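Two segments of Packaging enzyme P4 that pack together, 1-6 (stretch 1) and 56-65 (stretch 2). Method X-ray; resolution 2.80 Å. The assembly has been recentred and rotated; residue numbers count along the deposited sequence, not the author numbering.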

# COMPACT_ATOMS: atom_id res chain seq x y z
N MET L 1 13.70 -45.02 10.43
CA MET L 1 14.20 -44.25 9.28
C MET L 1 13.58 -44.68 7.92
O MET L 1 13.31 -43.76 7.15
CB MET L 1 15.73 -44.30 9.19
CG MET L 1 16.40 -43.03 9.64
SD MET L 1 18.18 -43.12 9.34
CE MET L 1 18.74 -41.68 10.25
N PRO L 2 13.31 -45.97 7.55
CA PRO L 2 12.77 -46.22 6.20
C PRO L 2 11.26 -45.98 6.07
O PRO L 2 10.56 -45.83 7.07
CB PRO L 2 13.14 -47.68 5.93
CG PRO L 2 13.22 -48.29 7.26
CD PRO L 2 13.56 -47.23 8.27
N ILE L 3 10.76 -45.93 4.81
CA ILE L 3 9.34 -45.75 4.49
C ILE L 3 8.84 -47.09 3.91
O ILE L 3 9.15 -47.43 2.77
CB ILE L 3 9.09 -44.54 3.54
CG1 ILE L 3 9.61 -43.23 4.18
CG2 ILE L 3 7.61 -44.43 3.15
CD1 ILE L 3 9.71 -42.02 3.24
N VAL L 4 8.11 -47.87 4.74
CA VAL L 4 7.65 -49.21 4.37
C VAL L 4 6.20 -49.18 3.83
O VAL L 4 5.31 -48.55 4.41
CB VAL L 4 7.86 -50.24 5.52
CG1 VAL L 4 7.12 -49.86 6.81
CG2 VAL L 4 7.51 -51.66 5.09
N VAL L 5 6.01 -49.86 2.69
CA VAL L 5 4.74 -50.00 1.98
C VAL L 5 4.15 -51.38 2.32
O VAL L 5 4.68 -52.41 1.90
CB VAL L 5 4.93 -49.79 0.45
CG1 VAL L 5 3.60 -49.89 -0.29
CG2 VAL L 5 5.58 -48.44 0.16
N THR L 6 3.07 -51.36 3.11
CA THR L 6 2.28 -52.50 3.60
C THR L 6 1.24 -52.88 2.53
O THR L 6 1.04 -52.11 1.58
CB THR L 6 1.60 -52.09 4.94
OG1 THR L 6 2.57 -51.49 5.81
CG2 THR L 6 0.93 -53.25 5.68
N GLY L 56 12.30 -53.83 -1.58
CA GLY L 56 11.54 -54.83 -0.84
C GLY L 56 10.48 -54.24 0.05
O GLY L 56 10.54 -54.41 1.27
N GLY L 57 9.54 -53.49 -0.55
CA GLY L 57 8.50 -52.77 0.19
C GLY L 57 9.07 -51.47 0.69
O GLY L 57 8.58 -50.39 0.34
N SER L 58 10.16 -51.56 1.48
CA SER L 58 10.91 -50.46 2.06
C SER L 58 11.40 -49.49 0.97
O SER L 58 11.89 -49.93 -0.07
CB SER L 58 12.09 -51.01 2.86
OG SER L 58 12.69 -50.02 3.67
N LEU L 59 11.22 -48.17 1.21
CA LEU L 59 11.60 -47.08 0.31
C LEU L 59 12.34 -45.97 1.05
O LEU L 59 12.07 -45.72 2.24
CB LEU L 59 10.33 -46.50 -0.34
CG LEU L 59 10.19 -46.55 -1.89
CD1 LEU L 59 10.86 -47.76 -2.51
CD2 LEU L 59 8.76 -46.48 -2.30
N ALA L 60 13.24 -45.28 0.33
CA ALA L 60 14.00 -44.15 0.84
C ALA L 60 13.33 -42.85 0.41
O ALA L 60 13.02 -42.67 -0.78
CB ALA L 60 15.43 -44.21 0.35
N GLY L 61 13.10 -41.96 1.37
CA GLY L 61 12.48 -40.65 1.16
C GLY L 61 13.07 -39.85 0.02
O GLY L 61 12.35 -39.15 -0.69
N VAL L 62 14.39 -39.99 -0.19
CA VAL L 62 15.15 -39.36 -1.27
C VAL L 62 14.67 -39.85 -2.63
O VAL L 62 14.63 -39.07 -3.57
CB VAL L 62 16.68 -39.64 -1.13
CG1 VAL L 62 17.50 -38.54 -1.81
CG2 VAL L 62 17.10 -39.81 0.32
N ASP L 63 14.34 -41.13 -2.73
CA ASP L 63 13.93 -41.74 -4.00
C ASP L 63 12.48 -41.45 -4.36
O ASP L 63 12.13 -41.60 -5.54
CB ASP L 63 14.15 -43.26 -3.95
CG ASP L 63 15.55 -43.71 -3.56
OD1 ASP L 63 16.52 -42.96 -3.83
OD2 ASP L 63 15.69 -44.82 -3.00
N ILE L 64 11.65 -41.03 -3.39
CA ILE L 64 10.22 -40.76 -3.64
C ILE L 64 9.93 -39.25 -3.79
O ILE L 64 8.76 -38.87 -3.76
CB ILE L 64 9.28 -41.42 -2.60
CG1 ILE L 64 9.56 -40.93 -1.15
CG2 ILE L 64 9.35 -42.93 -2.73
CD1 ILE L 64 8.43 -41.09 -0.19
N ARG L 65 10.96 -38.40 -4.00
CA ARG L 65 10.70 -36.97 -4.18
C ARG L 65 10.08 -36.76 -5.60
O ARG L 65 10.47 -37.47 -6.54
CB ARG L 65 11.95 -36.11 -3.90
CG ARG L 65 13.01 -36.09 -4.99
CD ARG L 65 14.40 -36.23 -4.43
NE ARG L 65 14.83 -35.08 -3.64
CZ ARG L 65 16.11 -34.77 -3.43
NH1 ARG L 65 17.07 -35.51 -3.97
NH2 ARG L 65 16.43 -33.71 -2.70

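The contact is organised around one antiparallel bridge between Ile3 and Leu59, whose backbones bond to each other in both directions. Ile3 N donates to Leu59 O at 2.9 Å, and Leu59 N donates to Ile3 O at 2.7 Å. Because both bonds belong to the main chain, they fix the register without asking anything of the side chains, and they satisfy the polar groups of two residues that are themselves buried. It is a single bridge between the two stretches. A weaker contact supplements it, from Ser58 CA to Ile3 O at 3.6 Å, with the CA hydrogen directed at the carbonyl.

Beyond the bridge, the chains remain close: Val4 CA lies 4.2 Å from Ser58 CA. Gly57 adopts a positive phi of 82°, a conformation that favours glycine, and Gly57 O sits 3.5 Å from Val5 N without a hydrogen bond. An ideal CB on Gly57 would lie close to Val5 O, at 3.5 Å.

Ile3 gives up the most surface to the other stretch, 92 of the 360 Å² buried in total. Its m,t rotamer carries CD1 to within 3.7 Å of Gly61 CA and 3.8 Å of Ile64 CD1. Ile64, whose CB points toward stretch 1, supplies an apolar partner.

The turn that presents these two residues is braced by Asp63 N bonding to Ala60 O at 2.8 Å. The side-chain pair of Val5 and Leu59 is packed more loosely than that of Ile3 and Ile64, with Val5 CG2 4.5 Å from Leu59 CD2. At the exposed margin, Pro2 CB rests 3.3 Å from Ser58 OG; Pro2 has no amide hydrogen to donate, and the stretch 1 donor in the bridge is Ile3 N.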